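PDB 4U4B: pectate lyase, which probably cleaves polygalacturonate and methyl-esterified pectins internally by calcium-dependent beta-elimination, leaving oligosaccharides with unsaturated galacturonosyl ends. Local coordinates for residues V51-S56 with Y86-D91. Residues are numbered along the deposited sequence; the frame is centred on the assembly and turned at random.
Sequences VYRSTS and YWYWVD
Tyr52 and Ser54 pair with Trp89 and Trp87 as the two hydrogen-bonded pairs of an antiparallel arrangement, joining the central strands 46-54 and 87-94 of a four-stranded sheet. Each pair closes with two backbone bonds, among them Tyr52 N to Trp89 O at 2.8 Å and Trp87 N to Ser54 O, both nearly straight at 172°. In between, at the non-hydrogen-bonded pair Arg53–Tyr88, the alpha carbons add weak contacts: Tyr88 CA lies 3.2 Å from Tyr52 O in a CA-H...O contact, and Arg53 CA approaches Trp87 O likewise.

On the face that bears Arg53 and Tyr88, the two side chains lie alongside each other, pointing the same way. Arg53 CG stands anti to the backbone N (chi1 -175°), which brings it over the Tyr88 ring in a CH-pi contact, 4.0 Å from the centroid. The chain bends at chi3, and Tyr86 CE1 comes over one face of the guanidinium, the planes 54° apart, too inclined for a parallel stack; Tyr86 CD1 touches Arg53 CD at 3.4 Å. Arginine suits this place because its methylenes meet aromatic carbon while NH1 reaches Asp77, in a salt bridge, and Thr79; Tyr88 OH bonds to the same Asp77 carboxylate. Further along, Val51 and Val90 meet more loosely through their CG2 methyls.

On the face of Tyr52, Ser54, Trp87 and Trp89, the Ser56 carbonyl carbon lies over the Trp87 indole, 3.3 Å from CE3, where the chain leaves the strand. Small Ser54 meets the Trp89 indole edge, CB 3.8 Å from CZ3. Tyr52 CE2 lies 3.4 Å from Asp91 OD2, the side chains crossing nearly at right angles.

Backbone bonds thus set the register, while aromatic surface packs against arginine methylenes and peptide atoms; the shared Asp77 ties both strands to one carboxylate, away from the calcium-binding residues.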
ATOM      1  N   VAL A  51     -13.549  12.612   7.577  1.00  7.68           N
ATOM      2  CA  VAL A  51     -12.674  12.158   8.632  1.00  9.20           C
ATOM      3  C   VAL A  51     -12.889  12.996   9.883  1.00  8.81           C
ATOM      4  O   VAL A  51     -12.746  14.217   9.840  1.00  8.79           O
ATOM      5  CB  VAL A  51     -11.186  12.241   8.216  1.00  8.44           C
ATOM      6  CG1 VAL A  51     -10.313  11.756   9.341  1.00  8.01           C
ATOM      7  CG2 VAL A  51     -10.938  11.441   6.949  1.00  7.37           C
ATOM      8  N   TYR A  52     -13.222  12.323  10.982  1.00  8.77           N
ATOM      9  CA  TYR A  52     -13.392  12.941  12.286  1.00  8.04           C
ATOM     10  C   TYR A  52     -12.303  12.547  13.262  1.00 10.73           C
ATOM     11  O   TYR A  52     -11.825  11.399  13.283  1.00  9.53           O
ATOM     12  CB  TYR A  52     -14.741  12.563  12.898  1.00  8.59           C
ATOM     13  CG  TYR A  52     -15.919  13.095  12.130  1.00 13.02           C
ATOM     14  CD1 TYR A  52     -16.469  14.332  12.433  1.00 14.56           C
ATOM     15  CD2 TYR A  52     -16.472  12.361  11.091  1.00 14.53           C
ATOM     16  CE1 TYR A  52     -17.540  14.826  11.712  1.00 14.98           C
ATOM     17  CE2 TYR A  52     -17.546  12.834  10.377  1.00 12.83           C
ATOM     18  CZ  TYR A  52     -18.073  14.063  10.685  1.00 16.47           C
ATOM     19  OH  TYR A  52     -19.143  14.528   9.960  1.00 19.45           O
ATOM     20  N   ARG A  53     -11.935  13.502  14.097  1.00  8.78           N
ATOM     21  CA  ARG A  53     -10.964  13.280  15.146  1.00  8.65           C
ATOM     22  C   ARG A  53     -11.403  13.920  16.447  1.00 13.62           C
ATOM     23  O   ARG A  53     -11.817  15.092  16.486  1.00 13.78           O
ATOM     24  CB  ARG A  53      -9.606  13.828  14.740  1.00  7.25           C
ATOM     25  CG  ARG A  53      -8.514  13.517  15.740  1.00  9.47           C
ATOM     26  CD  ARG A  53      -7.223  14.200  15.351  1.00 11.27           C
ATOM     27  NE  ARG A  53      -7.266  15.635  15.645  1.00 11.29           N
ATOM     28  CZ  ARG A  53      -6.423  16.519  15.133  1.00 15.70           C
ATOM     29  NH1 ARG A  53      -5.486  16.112  14.276  1.00 11.48           N
ATOM     30  NH2 ARG A  53      -6.527  17.813  15.458  1.00 13.13           N
ATOM     31  N   SER A  54     -11.317  13.154  17.522  1.00 11.28           N
ATOM     32  CA  SER A  54     -11.608  13.688  18.837  1.00 12.44           C
ATOM     33  C   SER A  54     -10.415  13.511  19.763  1.00 16.39           C
ATOM     34  O   SER A  54      -9.615  12.568  19.601  1.00 11.01           O
ATOM     35  CB  SER A  54     -12.838  13.013  19.432  1.00 13.70           C
ATOM     36  OG  SER A  54     -13.038  13.459  20.754  1.00 12.02           O
ATOM     37  N   THR A  55     -10.299  14.426  20.723  1.00 12.51           N
ATOM     38  CA  THR A  55      -9.261  14.377  21.746  1.00 11.52           C
ATOM     39  C   THR A  55      -9.701  13.520  22.923  1.00 12.99           C
ATOM     40  O   THR A  55      -8.989  13.395  23.923  1.00 12.68           O
ATOM     41  CB  THR A  55      -8.907  15.784  22.245  1.00 15.97           C
ATOM     42  OG1 THR A  55     -10.105  16.466  22.646  1.00 22.07           O
ATOM     43  CG2 THR A  55      -8.228  16.584  21.140  1.00 18.17           C
ATOM     44  N   SER A  56     -10.889  12.937  22.799  1.00 12.92           N
ATOM     45  CA  SER A  56     -11.414  12.006  23.796  1.00 14.02           C
ATOM     46  C   SER A  56     -12.101  10.833  23.098  1.00 11.88           C
ATOM     47  O   SER A  56     -12.306  10.850  21.885  1.00 12.25           O
ATOM     48  CB  SER A  56     -12.400  12.705  24.740  1.00 13.86           C
ATOM     49  OG  SER A  56     -13.639  12.938  24.090  1.00 17.53           O
ATOM     50  N   TYR A  86      -5.564  10.230  20.529  1.00 11.14           N
ATOM     51  CA  TYR A  86      -6.674  10.708  19.707  1.00  9.51           C
ATOM     52  C   TYR A  86      -7.573   9.568  19.293  1.00 13.68           C
ATOM     53  O   TYR A  86      -7.145   8.399  19.230  1.00 13.70           O
ATOM     54  CB  TYR A  86      -6.179  11.429  18.451  1.00  7.41           C
ATOM     55  CG  TYR A  86      -5.501  12.751  18.720  1.00 11.37           C
ATOM     56  CD1 TYR A  86      -6.196  13.954  18.614  1.00 12.19           C
ATOM     57  CD2 TYR A  86      -4.159  12.801  19.062  1.00 11.67           C
ATOM     58  CE1 TYR A  86      -5.568  15.169  18.853  1.00 10.23           C
ATOM     59  CE2 TYR A  86      -3.527  14.012  19.313  1.00 13.39           C
ATOM     60  CZ  TYR A  86      -4.236  15.186  19.206  1.00 10.91           C
ATOM     61  OH  TYR A  86      -3.589  16.372  19.443  1.00 14.35           O
ATOM     62  N   TRP A  87      -8.813   9.911  18.985  1.00  8.81           N
ATOM     63  CA  TRP A  87      -9.763   8.947  18.462  1.00 10.50           C
ATOM     64  C   TRP A  87     -10.229   9.403  17.087  1.00 12.73           C
ATOM     65  O   TRP A  87     -10.451  10.605  16.860  1.00  8.70           O
ATOM     66  CB  TRP A  87     -10.948   8.783  19.423  1.00 10.87           C
ATOM     67  CG  TRP A  87     -10.616   7.996  20.653  1.00 13.91           C
ATOM     68  CD1 TRP A  87     -10.981   6.703  20.927  1.00 11.45           C
ATOM     69  CD2 TRP A  87      -9.851   8.439  21.783  1.00 13.72           C
ATOM     70  NE1 TRP A  87     -10.497   6.322  22.155  1.00 12.56           N
ATOM     71  CE2 TRP A  87      -9.796   7.365  22.699  1.00 13.75           C
ATOM     72  CE3 TRP A  87      -9.216   9.644  22.107  1.00 12.23           C
ATOM     73  CZ2 TRP A  87      -9.128   7.460  23.926  1.00 13.66           C
ATOM     74  CZ3 TRP A  87      -8.546   9.734  23.317  1.00 13.28           C
ATOM     75  CH2 TRP A  87      -8.503   8.647  24.213  1.00 12.46           C
ATOM     76  N   TYR A  88     -10.379   8.446  16.178  1.00  8.75           N
ATOM     77  CA  TYR A  88     -10.772   8.737  14.800  1.00  9.06           C
ATOM     78  C   TYR A  88     -11.976   7.910  14.323  1.00 11.88           C
ATOM     79  O   TYR A  88     -12.181   6.775  14.758  1.00  8.38           O
ATOM     80  CB  TYR A  88      -9.609   8.476  13.839  1.00  7.32           C
ATOM     81  CG  TYR A  88      -8.368   9.314  14.051  1.00 10.28           C
ATOM     82  CD1 TYR A  88      -7.402   8.938  14.967  1.00  7.58           C
ATOM     83  CD2 TYR A  88      -8.150  10.465  13.297  1.00 10.22           C
ATOM     84  CE1 TYR A  88      -6.255   9.684  15.148  1.00  9.04           C
ATOM     85  CE2 TYR A  88      -6.998  11.233  13.466  1.00  8.73           C
ATOM     86  CZ  TYR A  88      -6.054  10.832  14.397  1.00 11.10           C
ATOM     87  OH  TYR A  88      -4.906  11.579  14.566  1.00  9.82           O
ATOM     88  N   TRP A  89     -12.723   8.494  13.387  1.00 10.71           N
ATOM     89  CA  TRP A  89     -13.848   7.870  12.698  1.00  9.20           C
ATOM     90  C   TRP A  89     -13.838   8.349  11.265  1.00 10.26           C
ATOM     91  O   TRP A  89     -13.512   9.507  10.988  1.00 12.35           O
ATOM     92  CB  TRP A  89     -15.202   8.242  13.325  1.00 11.63           C
ATOM     93  CG  TRP A  89     -15.397   7.785  14.719  1.00 11.96           C
ATOM     94  CD1 TRP A  89     -16.018   6.641  15.125  1.00 13.99           C
ATOM     95  CD2 TRP A  89     -14.979   8.457  15.910  1.00 14.47           C
ATOM     96  NE1 TRP A  89     -16.013   6.558  16.490  1.00 13.59           N
ATOM     97  CE2 TRP A  89     -15.368   7.652  17.000  1.00 14.45           C
ATOM     98  CE3 TRP A  89     -14.307   9.655  16.165  1.00 14.44           C
ATOM     99  CZ2 TRP A  89     -15.116   8.010  18.323  1.00 17.26           C
ATOM    100  CZ3 TRP A  89     -14.041  10.002  17.478  1.00 12.73           C
ATOM    101  CH2 TRP A  89     -14.446   9.187  18.541  1.00 12.81           C
ATOM    102  N   VAL A  90     -14.217   7.467  10.353  1.00 11.55           N
ATOM    103  CA  VAL A  90     -14.402   7.835   8.961  1.00 10.64           C
ATOM    104  C   VAL A  90     -15.840   7.526   8.592  1.00 11.60           C
ATOM    105  O   VAL A  90     -16.308   6.412   8.806  1.00 11.92           O
ATOM    106  CB  VAL A  90     -13.420   7.084   8.039  1.00  9.09           C
ATOM    107  CG1 VAL A  90     -13.783   7.291   6.591  1.00  8.15           C
ATOM    108  CG2 VAL A  90     -11.977   7.536   8.328  1.00  7.81           C
ATOM    109  N   ASP A  91     -16.554   8.536   8.100  1.00 14.56           N
ATOM    110  CA  ASP A  91     -17.931   8.357   7.655  1.00  9.80           C
ATOM    111  C   ASP A  91     -17.962   8.433   6.139  1.00 13.06           C
ATOM    112  O   ASP A  91     -17.339   9.312   5.544  1.00  9.53           O
ATOM    113  CB  ASP A  91     -18.878   9.424   8.243  1.00 13.61           C
ATOM    114  CG  ASP A  91     -19.028   9.322   9.749  1.00 17.12           C
ATOM    115  OD1 ASP A  91     -18.524   8.358  10.345  1.00 20.93           O
ATOM    116  OD2 ASP A  91     -19.674  10.200  10.349  1.00 24.36           O
TER